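Local coordinates for ZmpA Glycopeptidase (Clostridium perfringens, PDB 6XSX), which probably cleaves glycosylated proteins as a glycopeptidase, the piece in this chain being its M60 metallopeptidase catalytic module, at residues 427-439 and 513-525. Sequence-based numbering, arbitrary orientation.
With EDO (1,2-ethanediol), chain E.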
ATOM      1  N   PRO A 427      26.024   3.078  14.499  1.00 25.05           N
ATOM      2  CA  PRO A 427      26.067   1.763  13.854  1.00 24.81           C
ATOM      3  C   PRO A 427      27.524   1.466  13.512  1.00 24.44           C
ATOM      4  O   PRO A 427      28.311   2.385  13.301  1.00 22.54           O
ATOM      5  CB  PRO A 427      25.319   1.909  12.519  1.00 25.16           C
ATOM      6  CG  PRO A 427      24.723   3.314  12.520  1.00 25.80           C
ATOM      7  CD  PRO A 427      25.259   4.069  13.723  1.00 24.49           C
ATOM      8  N   SER A 428      27.882   0.181  13.484  1.00 23.26           N
ATOM      9  CA  SER A 428      29.226  -0.169  13.067  1.00 25.06           C
ATOM     10  C   SER A 428      29.214  -0.592  11.603  1.00 24.57           C
ATOM     11  O   SER A 428      30.240  -1.014  11.086  1.00 26.89           O
ATOM     12  CB  SER A 428      29.813  -1.241  13.951  1.00 27.35           C
ATOM     13  OG  SER A 428      28.973  -2.386  13.973  1.00 27.55           O
ATOM     14  N   ASN A 429      28.038  -0.517  10.968  1.00 23.30           N
ATOM     15  CA  ASN A 429      27.885  -0.792   9.549  1.00 22.61           C
ATOM     16  C   ASN A 429      27.510   0.508   8.846  1.00 22.29           C
ATOM     17  O   ASN A 429      26.768   1.325   9.396  1.00 19.98           O
ATOM     18  CB  ASN A 429      26.745  -1.773   9.256  1.00 23.74           C
ATOM     19  CG  ASN A 429      26.861  -3.099   9.979  1.00 24.91           C
ATOM     20  OD1 ASN A 429      26.491  -3.213  11.150  1.00 22.43           O
ATOM     21  ND2 ASN A 429      27.362  -4.109   9.281  1.00 24.93           N
ATOM     22  N   LYS A 430      27.995   0.672   7.611  1.00 21.07           N
ATOM     23  CA  LYS A 430      27.608   1.803   6.783  1.00 21.75           C
ATOM     24  C   LYS A 430      26.231   1.531   6.177  1.00 19.84           C
ATOM     25  O   LYS A 430      26.108   1.151   5.013  1.00 20.27           O
ATOM     26  CB  LYS A 430      28.712   2.109   5.761  1.00 21.81           C
ATOM     27  CG  LYS A 430      30.080   2.375   6.382  1.00 22.42           C
ATOM     28  CD  LYS A 430      31.080   2.979   5.398  1.00 22.20           C
ATOM     29  CE  LYS A 430      32.424   3.291   6.024  1.00 22.55           C
ATOM     30  NZ  LYS A 430      33.415   3.679   4.993  1.00 23.40           N
ATOM     31  N   LEU A 431      25.195   1.730   6.993  1.00 19.93           N
ATOM     32  CA  LEU A 431      23.840   1.329   6.651  1.00 19.98           C
ATOM     33  C   LEU A 431      23.374   2.060   5.393  1.00 20.41           C
ATOM     34  O   LEU A 431      22.491   1.569   4.698  1.00 20.42           O
ATOM     35  CB  LEU A 431      22.915   1.609   7.838  1.00 20.36           C
ATOM     36  CG  LEU A 431      23.237   0.879   9.145  1.00 20.22           C
ATOM     37  CD1 LEU A 431      22.271   1.323  10.230  1.00 20.61           C
ATOM     38  CD2 LEU A 431      23.176  -0.637   8.975  1.00 19.09           C
ATOM     39  N   TRP A 432      23.991   3.212   5.087  1.00 19.30           N
ATOM     40  CA  TRP A 432      23.588   3.999   3.927  1.00 19.82           C
ATOM     41  C   TRP A 432      24.021   3.348   2.614  1.00 19.92           C
ATOM     42  O   TRP A 432      23.710   3.872   1.547  1.00 20.74           O
ATOM     43  CB  TRP A 432      24.088   5.446   4.015  1.00 19.50           C
ATOM     44  CG  TRP A 432      25.519   5.545   4.455  1.00 19.17           C
ATOM     45  CD1 TRP A 432      26.621   5.617   3.656  1.00 19.12           C
ATOM     46  CD2 TRP A 432      26.003   5.550   5.810  1.00 19.44           C
ATOM     47  NE1 TRP A 432      27.760   5.680   4.415  1.00 18.91           N
ATOM     48  CE2 TRP A 432      27.414   5.642   5.741  1.00 19.07           C
ATOM     49  CE3 TRP A 432      25.389   5.488   7.070  1.00 19.30           C
ATOM     50  CZ2 TRP A 432      28.215   5.676   6.885  1.00 19.13           C
ATOM     51  CZ3 TRP A 432      26.182   5.510   8.200  1.00 19.47           C
ATOM     52  CH2 TRP A 432      27.574   5.606   8.107  1.00 19.68           C
ATOM     53  N   TYR A 433      24.725   2.212   2.679  1.00 19.10           N
ATOM     54  CA  TYR A 433      25.053   1.479   1.461  1.00 18.11           C
ATOM     55  C   TYR A 433      23.972   0.443   1.132  1.00 18.45           C
ATOM     56  O   TYR A 433      24.064  -0.224   0.102  1.00 17.85           O
ATOM     57  CB  TYR A 433      26.432   0.812   1.548  1.00 19.45           C
ATOM     58  CG  TYR A 433      27.638   1.727   1.524  1.00 19.80           C
ATOM     59  CD1 TYR A 433      27.576   2.999   0.972  1.00 19.60           C
ATOM     60  CD2 TYR A 433      28.865   1.302   2.015  1.00 20.19           C
ATOM     61  CE1 TYR A 433      28.677   3.840   0.954  1.00 19.60           C
ATOM     62  CE2 TYR A 433      29.980   2.128   2.000  1.00 19.93           C
ATOM     63  CZ  TYR A 433      29.887   3.403   1.465  1.00 20.41           C
ATOM     64  OH  TYR A 433      30.974   4.229   1.441  1.00 21.68           O
ATOM     65  N   ALA A 434      22.949   0.298   1.994  1.00 18.02           N
ATOM     66  CA  ALA A 434      21.886  -0.665   1.733  1.00 17.88           C
ATOM     67  C   ALA A 434      21.238  -0.366   0.384  1.00 17.76           C
ATOM     68  O   ALA A 434      21.051   0.799   0.031  1.00 17.90           O
ATOM     69  CB  ALA A 434      20.843  -0.650   2.831  1.00 17.11           C
ATOM     70  N   ASN A 435      20.904  -1.435  -0.348  1.00 17.78           N
ATOM     71  CA  ASN A 435      20.214  -1.340  -1.628  1.00 18.46           C
ATOM     72  C   ASN A 435      19.509  -2.664  -1.922  1.00 19.06           C
ATOM     73  O   ASN A 435      19.716  -3.651  -1.219  1.00 20.23           O
ATOM     74  CB  ASN A 435      21.151  -0.866  -2.747  1.00 17.74           C
ATOM     75  CG  ASN A 435      22.186  -1.900  -3.129  1.00 18.36           C
ATOM     76  OD1 ASN A 435      21.870  -2.846  -3.844  1.00 19.19           O
ATOM     77  ND2 ASN A 435      23.415  -1.741  -2.656  1.00 18.40           N
ATOM     78  N   ASP A 436      18.674  -2.665  -2.968  1.00 19.11           N
ATOM     79  CA  ASP A 436      17.793  -3.766  -3.314  1.00 19.24           C
ATOM     80  C   ASP A 436      18.539  -5.077  -3.560  1.00 19.94           C
ATOM     81  O   ASP A 436      17.924  -6.137  -3.437  1.00 21.80           O
ATOM     82  CB  ASP A 436      16.850  -3.406  -4.473  1.00 19.63           C
ATOM     83  CG  ASP A 436      15.856  -2.308  -4.129  1.00 19.18           C
ATOM     84  OD1 ASP A 436      15.629  -2.069  -2.940  1.00 20.07           O
ATOM     85  OD2 ASP A 436      15.338  -1.682  -5.052  1.00 20.85           O
ATOM     86  N   LYS A 437      19.839  -5.031  -3.893  1.00 19.18           N
ATOM     87  CA  LYS A 437      20.580  -6.273  -4.105  1.00 19.72           C
ATOM     88  C   LYS A 437      20.516  -7.173  -2.869  1.00 18.78           C
ATOM     89  O   LYS A 437      20.598  -8.395  -2.988  1.00 18.32           O
ATOM     90  CB  LYS A 437      22.025  -6.026  -4.549  1.00 19.37           C
ATOM     91  CG  LYS A 437      22.159  -5.381  -5.920  1.00 22.76           C
ATOM     92  CD  LYS A 437      23.484  -5.672  -6.595  1.00 24.06           C
ATOM     93  CE  LYS A 437      23.698  -7.146  -6.862  1.00 24.58           C
ATOM     94  NZ  LYS A 437      25.040  -7.392  -7.441  1.00 26.91           N
ATOM     95  N   MET A 438      20.314  -6.562  -1.696  1.00 18.46           N
ATOM     96  CA  MET A 438      20.286  -7.282  -0.427  1.00 18.82           C
ATOM     97  C   MET A 438      19.191  -8.355  -0.424  1.00 19.41           C
ATOM     98  O   MET A 438      19.362  -9.376   0.232  1.00 19.95           O
ATOM     99  CB  MET A 438      20.088  -6.332   0.761  1.00 17.28           C
ATOM    100  CG  MET A 438      21.322  -5.483   1.082  1.00 16.87           C
ATOM    101  SD  MET A 438      20.913  -4.113   2.205  1.00 17.23           S
ATOM    102  CE  MET A 438      20.486  -5.039   3.682  1.00 16.58           C
ATOM    103  N   TYR A 439      18.082  -8.139  -1.157  1.00 19.15           N
ATOM    104  CA  TYR A 439      17.092  -9.196  -1.332  1.00 19.33           C
ATOM    105  C   TYR A 439      17.177  -9.845  -2.715  1.00 19.63           C
ATOM    106  O   TYR A 439      16.923 -11.046  -2.838  1.00 19.55           O
ATOM    107  CB  TYR A 439      15.674  -8.762  -0.941  1.00 18.76           C
ATOM    108  CG  TYR A 439      15.002  -7.778  -1.868  1.00 18.36           C
ATOM    109  CD1 TYR A 439      15.055  -6.417  -1.613  1.00 18.06           C
ATOM    110  CD2 TYR A 439      14.306  -8.199  -2.991  1.00 18.83           C
ATOM    111  CE1 TYR A 439      14.437  -5.496  -2.444  1.00 18.66           C
ATOM    112  CE2 TYR A 439      13.679  -7.292  -3.837  1.00 19.11           C
ATOM    113  CZ  TYR A 439      13.743  -5.933  -3.559  1.00 19.57           C
ATOM    114  OH  TYR A 439      13.120  -5.018  -4.366  1.00 19.80           O
ATOM    115  N   ILE A 513      39.541  -0.331  -2.646  1.00 27.38           N
ATOM    116  CA  ILE A 513      38.219  -0.845  -2.965  1.00 25.57           C
ATOM    117  C   ILE A 513      37.773  -1.807  -1.863  1.00 25.96           C
ATOM    118  O   ILE A 513      38.482  -2.760  -1.525  1.00 24.55           O
ATOM    119  CB  ILE A 513      38.218  -1.551  -4.337  1.00 25.09           C
ATOM    120  CG1 ILE A 513      38.893  -0.719  -5.433  1.00 24.38           C
ATOM    121  CG2 ILE A 513      36.810  -1.990  -4.723  1.00 23.26           C
ATOM    122  CD1 ILE A 513      38.176   0.572  -5.791  1.00 22.47           C
ATOM    123  N   VAL A 514      36.576  -1.555  -1.324  1.00 24.20           N
ATOM    124  CA  VAL A 514      35.999  -2.395  -0.289  1.00 22.99           C
ATOM    125  C   VAL A 514      34.637  -2.895  -0.773  1.00 24.38           C
ATOM    126  O   VAL A 514      33.756  -2.092  -1.072  1.00 23.83           O
ATOM    127  CB  VAL A 514      35.907  -1.622   1.042  1.00 23.53           C
ATOM    128  CG1 VAL A 514      35.231  -2.428   2.143  1.00 21.71           C
ATOM    129  CG2 VAL A 514      37.274  -1.119   1.508  1.00 22.48           C
ATOM    130  N   ALA A 515      34.486  -4.226  -0.858  1.00 22.81           N
ATOM    131  CA  ALA A 515      33.246  -4.857  -1.282  1.00 21.71           C
ATOM    132  C   ALA A 515      32.325  -5.014  -0.073  1.00 21.37           C
ATOM    133  O   ALA A 515      32.801  -5.136   1.048  1.00 20.88           O
ATOM    134  CB  ALA A 515      33.535  -6.193  -1.937  1.00 21.30           C
ATOM    135  N   TYR A 516      31.006  -4.981  -0.314  1.00 20.49           N
ATOM    136  CA  TYR A 516      30.032  -5.056   0.768  1.00 19.74           C
ATOM    137  C   TYR A 516      29.052  -6.184   0.492  1.00 18.59           C
ATOM    138  O   TYR A 516      28.645  -6.365  -0.652  1.00 18.28           O
ATOM    139  CB  TYR A 516      29.287  -3.733   0.958  1.00 19.31           C
ATOM    140  CG  TYR A 516      30.020  -2.763   1.840  1.00 20.42           C
ATOM    141  CD1 TYR A 516      31.079  -2.013   1.346  1.00 20.76           C
ATOM    142  CD2 TYR A 516      29.673  -2.612   3.176  1.00 20.88           C
ATOM    143  CE1 TYR A 516      31.767  -1.126   2.161  1.00 21.65           C
ATOM    144  CE2 TYR A 516      30.343  -1.725   4.000  1.00 21.16           C
ATOM    145  CZ  TYR A 516      31.396  -0.982   3.489  1.00 21.86           C
ATOM    146  OH  TYR A 516      32.070  -0.109   4.291  1.00 22.51           O
ATOM    147  N   ASP A 517      28.689  -6.922   1.552  1.00 17.83           N
ATOM    148  CA  ASP A 517      27.836  -8.092   1.402  1.00 18.56           C
ATOM    149  C   ASP A 517      26.393  -7.787   1.810  1.00 18.64           C
ATOM    150  O   ASP A 517      26.060  -6.664   2.197  1.00 18.89           O
ATOM    151  CB  ASP A 517      28.422  -9.316   2.108  1.00 18.82           C
ATOM    152  CG  ASP A 517      28.257  -9.325   3.618  1.00 19.41           C
ATOM    153  OD1 ASP A 517      27.515  -8.451   4.159  1.00 19.14           O
ATOM    154  OD2 ASP A 517      28.894 -10.202   4.253  1.00 20.18           O
ATOM    155  N   ASN A 518      25.557  -8.826   1.750  1.00 17.68           N
ATOM    156  CA  ASN A 518      24.112  -8.713   1.841  1.00 18.68           C
ATOM    157  C   ASN A 518      23.677  -8.217   3.221  1.00 19.64           C
ATOM    158  O   ASN A 518      22.537  -7.793   3.376  1.00 20.79           O
ATOM    159  CB  ASN A 518      23.421 -10.036   1.490  1.00 17.92           C
ATOM    160  CG  ASN A 518      23.393 -10.322   0.003  1.00 18.43           C
ATOM    161  OD1 ASN A 518      23.000  -9.457  -0.781  1.00 17.58           O
ATOM    162  ND2 ASN A 518      23.772 -11.538  -0.387  1.00 17.71           N
ATOM    163  N   GLU A 519      24.569  -8.309   4.213  1.00 18.66           N
ATOM    164  CA  GLU A 519      24.301  -7.772   5.538  1.00 19.67           C
ATOM    165  C   GLU A 519      25.142  -6.515   5.788  1.00 18.86           C
ATOM    166  O   GLU A 519      25.358  -6.128   6.935  1.00 18.29           O
ATOM    167  CB  GLU A 519      24.492  -8.863   6.594  1.00 20.02           C
ATOM    168  CG  GLU A 519      23.388  -9.906   6.551  1.00 23.12           C
ATOM    169  CD  GLU A 519      23.496 -11.076   7.512  1.00 24.23           C
ATOM    170  OE1 GLU A 519      24.250 -10.971   8.511  1.00 26.29           O
ATOM    171  OE2 GLU A 519      22.851 -12.113   7.229  1.00 26.09           O
ATOM    172  N   ILE A 520      25.611  -5.881   4.701  1.00 18.08           N
ATOM    173  CA  ILE A 520      26.353  -4.628   4.758  1.00 17.89           C
ATOM    174  C   ILE A 520      27.629  -4.790   5.597  1.00 19.08           C
ATOM    175  O   ILE A 520      28.012  -3.897   6.358  1.00 17.56           O
ATOM    176  CB  ILE A 520      25.468  -3.465   5.259  1.00 17.13           C
ATOM    177  CG1 ILE A 520      24.001  -3.643   4.838  1.00 16.56           C
ATOM    178  CG2 ILE A 520      26.052  -2.139   4.777  1.00 17.13           C
ATOM    179  CD1 ILE A 520      23.050  -2.531   5.291  1.00 16.97           C
ATOM    180  N   ASN A 521      28.303  -5.933   5.447  1.00 18.64           N
ATOM    181  CA  ASN A 521      29.624  -6.067   6.036  1.00 19.35           C
ATOM    182  C   ASN A 521      30.674  -5.748   4.979  1.00 20.15           C
ATOM    183  O   ASN A 521      30.583  -6.233   3.851  1.00 19.85           O
ATOM    184  CB  ASN A 521      29.871  -7.467   6.593  1.00 19.04           C
ATOM    185  CG  ASN A 521      28.915  -7.813   7.706  1.00 19.31           C
ATOM    186  OD1 ASN A 521      27.913  -8.486   7.480  1.00 22.08           O
ATOM    187  ND2 ASN A 521      29.211  -7.357   8.907  1.00 18.76           N
ATOM    188  N   PRO A 522      31.720  -4.963   5.333  1.00 22.25           N
ATOM    189  CA  PRO A 522      32.823  -4.686   4.408  1.00 22.29           C
ATOM    190  C   PRO A 522      33.768  -5.886   4.298  1.00 23.59           C
ATOM    191  O   PRO A 522      33.904  -6.649   5.251  1.00 24.18           O
ATOM    192  CB  PRO A 522      33.507  -3.480   5.074  1.00 23.37           C
ATOM    193  CG  PRO A 522      33.265  -3.683   6.569  1.00 22.94           C
ATOM    194  CD  PRO A 522      31.884  -4.303   6.642  1.00 21.83           C
ATOM    195  N   SER A 523      34.388  -6.060   3.122  1.00 22.70           N
ATOM    196  CA  SER A 523      35.528  -6.953   2.946  1.00 24.03           C
ATOM    197  C   SER A 523      36.804  -6.286   3.448  1.00 25.36           C
ATOM    198  O   SER A 523      36.784  -5.117   3.830  1.00 24.86           O
ATOM    199  CB  SER A 523      35.701  -7.284   1.493  1.00 23.05           C
ATOM    200  OG  SER A 523      36.110  -6.121   0.780  1.00 23.55           O
ATOM    201  N   LYS A 524      37.925  -7.028   3.401  1.00 27.04           N
ATOM    202  CA  LYS A 524      39.245  -6.413   3.468  1.00 29.96           C
ATOM    203  C   LYS A 524      39.455  -5.554   2.221  1.00 30.12           C
ATOM    204  O   LYS A 524      38.927  -5.878   1.158  1.00 31.19           O
ATOM    205  CB  LYS A 524      40.348  -7.476   3.511  1.00 32.29           C
ATOM    206  CG  LYS A 524      40.310  -8.444   4.687  1.00 33.92           C
ATOM    207  CD  LYS A 524      41.099  -9.708   4.393  1.00 39.14           C
ATOM    208  CE  LYS A 524      41.329 -10.590   5.604  1.00 41.36           C
ATOM    209  NZ  LYS A 524      40.066 -11.197   6.088  1.00 44.05           N
ATOM    210  N   PRO A 525      40.246  -4.456   2.289  1.00 29.63           N
ATOM    211  CA  PRO A 525      40.474  -3.606   1.118  1.00 29.72           C
ATOM    212  C   PRO A 525      41.354  -4.239   0.040  1.00 30.12           C
ATOM    213  O   PRO A 525      42.233  -5.042   0.336  1.00 32.11           O
ATOM    214  CB  PRO A 525      41.131  -2.341   1.687  1.00 29.44           C
ATOM    215  CG  PRO A 525      41.758  -2.790   2.996  1.00 30.60           C
ATOM    216  CD  PRO A 525      40.939  -3.965   3.492  1.00 29.44           C
TER
HETATM  217  C1  EDO E1304      28.279  -5.188  -7.267  1.00 33.99           C
HETATM  218  O1  EDO E1304      27.032  -5.614  -6.741  1.00 34.12           O
HETATM  219  C2  EDO E1304      28.575  -5.689  -8.632  1.00 30.89           C
HETATM  220  O2  EDO E1304      27.795  -6.797  -8.993  1.00 34.49           O
HETATM  221  O   HOH W   1      34.458   0.629   3.964  1.00 25.57           O
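Asn429 reaches Ile520 with its amide: ND2 donates to Ile520 O over 3.0 Å in an almost straight bond (171°), the oxygen lying in the amide plane while the donor stands above the carbonyl plane. Next along, the extended chain of Lys430 crosses Tyr516 at about a right angle, CD 3.4 Å from Tyr516 OH; its NZ forms a salt bridge with Glu482 and, weakly, meets a water that also bonds Tyr516 OH. Leu431 brings CD2 to Ile520 CD1. Tyr433 CG, anti to its carbonyl carbon (chi1 -70°), directs the ring at Tyr516, where its CD2–CE2 edge meets the face in a T-shaped stack, centroids of the Tyr433 and Tyr516 rings 5.0 Å apart and planes at 79°. Pro522 CA lies over the other face of Tyr516, holding that ring between two partners, and Tyr433 OH is hydrogen-bonded to Glu482 OE2, the oxygen that Lys430 NZ salt-bridges. Ala434 CB then packs 3.8 Å from Ile520 CD1. In helix 437-440, Met438, bent at chi3, lays CE 3.9 Å from Ile520 CD1 and 3.4 Å from Asn518 O. Leu431, Ala434 and Met438 thus gather round the CD1 end of Ile520, while its CG2 faces Lys430 O. The loop presenting Ile520 is a type I turn from Asp517, whose OD1 accepts from Glu519 N and Asn521 N on opposite faces of its carboxylate; the first bond makes an Asx turn. The arrangement joins the linker after helix 415-421, where Asn435 OD1 caps Lys437 N and Asn435 N bonds Met438 SD weakly in a capping box, to a beta turn ending strand 511-517 in the C-terminal antiparallel sheet.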